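PDB 4Z0V: 2',5'-phosphodiesterase 12 from Homo sapiens, which belongs to the endonuclease/exonuclease/phosphatase family, joining an N-terminal beta domain of the E-set clan to a DNase I-like domain with bound magnesium. Local coordinates for residues Asp111-Tyr116 with Asp429-Val434; Lys243-Lys248 with Gln301-Leu306. All blocks are in the same frame, centred on the assembly; numbering follows the deposited sequence.

Contact 1: Asp111-Tyr116 with Asp429-Val434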
loop_
_atom_site.group_PDB
_atom_site.type_symbol
_atom_site.label_atom_id
_atom_site.label_comp_id
_atom_site.label_asym_id
_atom_site.label_seq_id
_atom_site.Cartn_x
_atom_site.Cartn_y
_atom_site.Cartn_z
ATOM N N ASP A 111 -6.302 -12.079 -10.269
ATOM C CA ASP A 111 -7.654 -12.534 -10.666
ATOM C C ASP A 111 -8.170 -13.679 -9.776
ATOM O O ASP A 111 -9.286 -13.599 -9.269
ATOM C CB ASP A 111 -7.714 -12.961 -12.130
ATOM C CG ASP A 111 -7.464 -11.858 -13.134
ATOM O OD1 ASP A 111 -7.616 -10.669 -12.768
ATOM O OD2 ASP A 111 -7.123 -12.182 -14.286
ATOM N N HIS A 112 -7.341 -14.712 -9.558
ATOM C CA HIS A 112 -7.727 -15.835 -8.707
ATOM C C HIS A 112 -7.832 -15.378 -7.241
ATOM O O HIS A 112 -8.694 -15.836 -6.520
ATOM C CB HIS A 112 -6.701 -16.973 -8.833
ATOM C CG HIS A 112 -7.053 -18.144 -7.973
ATOM N ND1 HIS A 112 -8.132 -18.963 -8.279
ATOM C CD2 HIS A 112 -6.500 -18.561 -6.808
ATOM C CE1 HIS A 112 -8.174 -19.875 -7.315
ATOM N NE2 HIS A 112 -7.228 -19.662 -6.399
ATOM N N ARG A 113 -6.968 -14.440 -6.824
ATOM C CA ARG A 113 -6.944 -13.936 -5.445
ATOM C C ARG A 113 -8.243 -13.224 -5.106
ATOM O O ARG A 113 -8.722 -13.352 -3.989
ATOM C CB ARG A 113 -5.747 -12.983 -5.278
ATOM C CG ARG A 113 -4.419 -13.668 -5.591
ATOM C CD ARG A 113 -3.255 -12.787 -5.168
ATOM N NE ARG A 113 -2.977 -12.924 -3.739
ATOM C CZ ARG A 113 -2.139 -12.151 -3.065
ATOM N NH1 ARG A 113 -1.522 -11.143 -3.671
ATOM N NH2 ARG A 113 -1.896 -12.389 -1.783
ATOM N N HIS A 114 -8.865 -12.576 -6.101
ATOM C CA HIS A 114 -10.122 -11.859 -5.919
ATOM C C HIS A 114 -11.294 -12.789 -5.612
ATOM O O HIS A 114 -12.275 -12.334 -5.036
ATOM C CB HIS A 114 -10.425 -10.988 -7.130
ATOM C CG HIS A 114 -9.598 -9.738 -7.175
ATOM N ND1 HIS A 114 -9.496 -9.002 -8.329
ATOM C CD2 HIS A 114 -8.879 -9.126 -6.193
ATOM C CE1 HIS A 114 -8.720 -7.966 -8.032
ATOM N NE2 HIS A 114 -8.310 -8.012 -6.759
ATOM N N LEU A 115 -11.140 -14.110 -5.850
ATOM C CA LEU A 115 -12.176 -15.073 -5.440
ATOM C C LEU A 115 -12.253 -15.181 -3.915
ATOM O O LEU A 115 -13.248 -15.686 -3.395
ATOM C CB LEU A 115 -11.896 -16.475 -6.033
ATOM C CG LEU A 115 -11.836 -16.570 -7.570
ATOM C CD1 LEU A 115 -11.637 -18.012 -8.001
ATOM C CD2 LEU A 115 -13.102 -15.987 -8.224
ATOM N N TYR A 116 -11.190 -14.763 -3.204
ATOM C CA TYR A 116 -11.111 -14.797 -1.729
ATOM C C TYR A 116 -11.568 -13.475 -1.099
ATOM O O TYR A 116 -11.558 -13.350 0.131
ATOM C CB TYR A 116 -9.670 -15.076 -1.289
ATOM C CG TYR A 116 -9.210 -16.483 -1.598
ATOM C CD1 TYR A 116 -8.810 -16.841 -2.885
ATOM C CD2 TYR A 116 -9.212 -17.467 -0.616
ATOM C CE1 TYR A 116 -8.447 -18.152 -3.189
ATOM C CE2 TYR A 116 -8.822 -18.775 -0.904
ATOM C CZ TYR A 116 -8.476 -19.122 -2.198
ATOM O OH TYR A 116 -8.067 -20.404 -2.475
ATOM N N ASP A 429 7.369 -5.634 -8.353
ATOM C CA ASP A 429 8.334 -6.713 -8.165
ATOM C C ASP A 429 8.009 -7.440 -6.845
ATOM O O ASP A 429 8.592 -8.477 -6.550
ATOM C CB ASP A 429 9.788 -6.214 -8.211
ATOM C CG ASP A 429 10.174 -5.079 -7.285
ATOM O OD1 ASP A 429 9.274 -4.356 -6.816
ATOM O OD2 ASP A 429 11.375 -4.810 -7.163
ATOM N N HIS A 430 7.060 -6.895 -6.056
ATOM C CA HIS A 430 6.564 -7.527 -4.831
ATOM C C HIS A 430 5.163 -8.070 -5.056
ATOM O O HIS A 430 4.497 -7.696 -6.017
ATOM C CB HIS A 430 6.545 -6.534 -3.660
ATOM C CG HIS A 430 7.894 -6.157 -3.141
ATOM N ND1 HIS A 430 8.319 -6.559 -1.879
ATOM C CD2 HIS A 430 8.842 -5.373 -3.693
ATOM C CE1 HIS A 430 9.528 -6.033 -1.718
ATOM N NE2 HIS A 430 9.888 -5.311 -2.784
ATOM N N ILE A 431 4.701 -8.926 -4.144
ATOM C CA ILE A 431 3.367 -9.514 -4.171
ATOM C C ILE A 431 2.605 -8.987 -2.968
ATOM O O ILE A 431 3.130 -9.032 -1.850
ATOM C CB ILE A 431 3.489 -11.047 -4.160
ATOM C CG1 ILE A 431 4.313 -11.551 -5.370
ATOM C CG2 ILE A 431 2.109 -11.697 -4.086
ATOM C CD1 ILE A 431 4.702 -13.069 -5.285
ATOM N N ALA A 432 1.379 -8.497 -3.183
ATOM C CA ALA A 432 0.551 -7.985 -2.105
ATOM C C ALA A 432 0.228 -9.052 -1.105
ATOM O O ALA A 432 -0.071 -10.206 -1.484
ATOM C CB ALA A 432 -0.764 -7.422 -2.665
ATOM N N LEU A 433 0.323 -8.693 0.174
ATOM C CA LEU A 433 -0.149 -9.583 1.254
ATOM C C LEU A 433 -1.540 -9.178 1.610
ATOM O O LEU A 433 -1.802 -7.992 1.754
ATOM C CB LEU A 433 0.728 -9.503 2.497
ATOM C CG LEU A 433 2.150 -9.960 2.371
ATOM C CD1 LEU A 433 2.819 -9.794 3.703
ATOM C CD2 LEU A 433 2.234 -11.418 1.898
ATOM N N VAL A 434 -2.466 -10.133 1.690
ATOM C CA VAL A 434 -3.871 -9.826 2.020
ATOM C C VAL A 434 -4.350 -10.859 3.017
ATOM O O VAL A 434 -4.192 -12.062 2.772
ATOM C CB VAL A 434 -4.786 -9.825 0.762
ATOM C CG1 VAL A 434 -6.190 -9.276 1.089
ATOM C CG2 VAL A 434 -4.161 -9.061 -0.402
#
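Arg113, on the short helix 110-113, reaches across to the backbone carbonyl of Ala432, just ahead of the strand 433-439. Its CG lies anti to the carbonyl carbon, and the chain runs out extended before bending at chi3 (82°), which brings the guanidinium end-on to its acceptor. NH1 donates to Ala432 O at 2.8 Å and NH2 to the same Ala432 O at 2.9 Å. The oxygen lies in the guanidinium plane, centred between the two nitrogens, so each hydrogen bond is bent, with an N-H...O angle of 146° at NH1. Both donors come from the same face of the carbonyl plane and are tilted about 25° from it. Two bonds to one atom, with NE donating to Pro408 O, fix the rotation of the flat group and give a buried charge polar partners.

The strand that begins here is the last of the DNase I-like fold, lying between 125-132 and 401-406 in a six-stranded mixed sheet; the side chain of Ile431 is about 12 Å from a bound magnesium ion. Apolar side chains of 429-434 also lie against the guanidinium. Val434 CG2 lies over one face, 4.3 Å from NH2. Ile431 comes obliquely, its side chain crossing that of Arg113 at about a right angle, with CG2 3.7 Å from NH1. The small methyl of Ala432 also points toward the arginine, CB standing 3.9 Å from NH1, and suits a place where the acceptor must be approached closely. Further along the first segment, the chain turns through a 3-10 segment: Tyr116 N bonds to Arg113 O at 2.9 Å, and the carbonyl of Tyr116 accepts from Gln405.

Contact 2: Lys243-Lys248 with Gln301-Leu306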
loop_
_atom_site.group_PDB
_atom_site.type_symbol
_atom_site.label_atom_id
_atom_site.label_comp_id
_atom_site.label_asym_id
_atom_site.label_seq_id
_atom_site.Cartn_x
_atom_site.Cartn_y
_atom_site.Cartn_z
ATOM N N LYS A 243 16.293 7.053 24.435
ATOM C CA LYS A 243 17.594 7.338 25.083
ATOM C C LYS A 243 18.370 6.069 25.442
ATOM O O LYS A 243 19.579 6.049 25.223
ATOM C CB LYS A 243 17.473 8.275 26.310
ATOM C CG LYS A 243 16.690 7.727 27.502
ATOM C CD LYS A 243 16.612 8.754 28.647
ATOM N N GLU A 244 17.691 5.009 25.922
ATOM C CA GLU A 244 18.328 3.740 26.294
ATOM C C GLU A 244 18.967 3.057 25.073
ATOM O O GLU A 244 20.067 2.501 25.181
ATOM C CB GLU A 244 17.317 2.812 26.969
ATOM C CG GLU A 244 17.947 1.717 27.810
ATOM C CD GLU A 244 16.952 0.754 28.431
ATOM O OE1 GLU A 244 16.028 1.220 29.137
ATOM O OE2 GLU A 244 17.105 -0.470 28.217
ATOM N N LEU A 245 18.285 3.106 23.908
ATOM C CA LEU A 245 18.834 2.519 22.686
ATOM C C LEU A 245 20.017 3.369 22.165
ATOM O O LEU A 245 21.051 2.815 21.783
ATOM C CB LEU A 245 17.739 2.374 21.632
ATOM C CG LEU A 245 18.128 1.759 20.299
ATOM C CD1 LEU A 245 18.580 0.326 20.469
ATOM C CD2 LEU A 245 16.959 1.833 19.349
ATOM N N LEU A 246 19.886 4.711 22.214
ATOM C CA LEU A 246 20.962 5.606 21.811
ATOM C C LEU A 246 22.202 5.341 22.682
ATOM O O LEU A 246 23.308 5.247 22.147
ATOM C CB LEU A 246 20.528 7.074 21.882
ATOM C CG LEU A 246 21.473 8.087 21.219
ATOM C CD1 LEU A 246 21.555 7.876 19.711
ATOM C CD2 LEU A 246 21.040 9.513 21.520
ATOM N N GLU A 247 21.989 5.112 23.995
ATOM C CA GLU A 247 23.036 4.780 24.971
ATOM C C GLU A 247 23.753 3.466 24.610
ATOM O O GLU A 247 24.973 3.411 24.726
ATOM C CB GLU A 247 22.449 4.694 26.392
ATOM C CG GLU A 247 22.286 6.055 27.058
ATOM C CD GLU A 247 21.482 6.104 28.347
ATOM O OE1 GLU A 247 21.511 5.116 29.119
ATOM O OE2 GLU A 247 20.850 7.155 28.604
ATOM N N LYS A 248 23.020 2.433 24.129
ATOM C CA LYS A 248 23.616 1.159 23.698
ATOM C C LYS A 248 24.544 1.343 22.482
ATOM O O LYS A 248 25.475 0.556 22.297
ATOM C CB LYS A 248 22.534 0.123 23.374
ATOM C CG LYS A 248 21.870 -0.447 24.622
ATOM C CD LYS A 248 20.704 -1.354 24.302
ATOM C CE LYS A 248 20.496 -2.326 25.433
ATOM N NZ LYS A 248 19.113 -2.274 25.957
ATOM N N GLN A 301 16.355 -0.055 13.482
ATOM C CA GLN A 301 15.130 0.625 13.013
ATOM C C GLN A 301 13.869 -0.014 13.631
ATOM O O GLN A 301 12.973 0.707 14.109
ATOM C CB GLN A 301 15.043 0.618 11.483
ATOM C CG GLN A 301 16.092 1.477 10.832
ATOM C CD GLN A 301 15.960 1.596 9.334
ATOM O OE1 GLN A 301 15.532 0.658 8.639
ATOM N NE2 GLN A 301 16.488 2.695 8.785
ATOM N N MET A 302 13.832 -1.356 13.679
ATOM C CA MET A 302 12.714 -2.090 14.278
ATOM C C MET A 302 12.603 -1.782 15.785
ATOM O O MET A 302 11.490 -1.599 16.283
ATOM C CB MET A 302 12.856 -3.608 14.015
ATOM C CG MET A 302 11.741 -4.477 14.637
ATOM S SD MET A 302 10.047 -3.991 14.179
ATOM C CE MET A 302 10.151 -3.950 12.516
ATOM N N ALA A 303 13.733 -1.684 16.499
ATOM C CA ALA A 303 13.721 -1.366 17.937
ATOM C C ALA A 303 13.115 0.044 18.177
ATOM O O ALA A 303 12.301 0.216 19.095
ATOM C CB ALA A 303 15.138 -1.435 18.491
ATOM N N VAL A 304 13.464 1.019 17.308
ATOM C CA VAL A 304 12.898 2.388 17.375
ATOM C C VAL A 304 11.393 2.293 17.084
ATOM O O VAL A 304 10.580 2.914 17.790
ATOM C CB VAL A 304 13.583 3.366 16.383
ATOM C CG1 VAL A 304 12.859 4.729 16.339
ATOM C CG2 VAL A 304 15.065 3.563 16.703
ATOM N N ALA A 305 11.040 1.577 15.999
ATOM C CA ALA A 305 9.628 1.459 15.582
ATOM C C ALA A 305 8.783 0.895 16.700
ATOM O O ALA A 305 7.733 1.450 17.003
ATOM C CB ALA A 305 9.495 0.578 14.331
ATOM N N LEU A 306 9.221 -0.212 17.307
ATOM C CA LEU A 306 8.425 -0.852 18.359
ATOM C C LEU A 306 8.309 0.027 19.609
ATOM O O LEU A 306 7.213 0.087 20.178
ATOM C CB LEU A 306 8.964 -2.250 18.705
ATOM C CG LEU A 306 8.830 -3.312 17.579
ATOM C CD1 LEU A 306 9.426 -4.672 18.035
ATOM C CD2 LEU A 306 7.354 -3.499 17.123
#
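Leu245 overlaps Ala303 and Val304 with a single methyl, CD2, which fits against the side of the helix 295-316. That carbon lies 3.8 Å from Ala303 CB and 3.7 Å from Val304 CG2, so one branch of the leucine meets two consecutive residues. With CG anti to the backbone N (chi1 -179°), the forked end is carried out from the helix 243-248 toward its neighbour. The Leu245 and Val304 side chains cross at about a right angle, and the valine offers the branch that lies anti to its own carbonyl carbon.

The alanine, its CB directed at the other helix, presents only a short methyl, and the beta-branched valine adds a second one beside it; the leucine is long enough to bridge backbones whose nearest CA atoms, those of Leu245 and Val304, are 8.0 Å apart. Helix 295-316 joins the neighbouring parallel strands 280-287 and 322-327 in a beta-alpha-beta crossover of the DNase I-like domain, and the short helix 243-248 packs on its flank. Phe232 and Leu236 of the helix 232-238 join the apolar group, touching Val304 and Leu245 respectively. Within the shorter helix, Glu244 OE2 and Lys248 NZ form a salt bridge of 3.5 Å.

With 103 Å² buried and methyl groups alone meeting, the two helices are held here by dispersion and exclusion of water, which impose little directional constraint on their relative setting.

In the fold
Contact 1 lies in the buried part of the molecule, its centre about 13 Å from the centre of the chain, whereas contact 2 is partly buried and twice as far out, its centre about 26 Å from that point. They hold different elements: 111-116 with 429-434 joins a short helix to the start of the final sheet strand, while 243-248 with 301-306 pairs two helices. The chemistry follows the setting. A charged group buried in the first needs directional hydrogen bonds; in the second, nonpolar methyls meet where helices pack near the surface. Their centres are 34 Å apart and they do not touch, although contact 2 is nested along the chain within the loop that contact 1 closes.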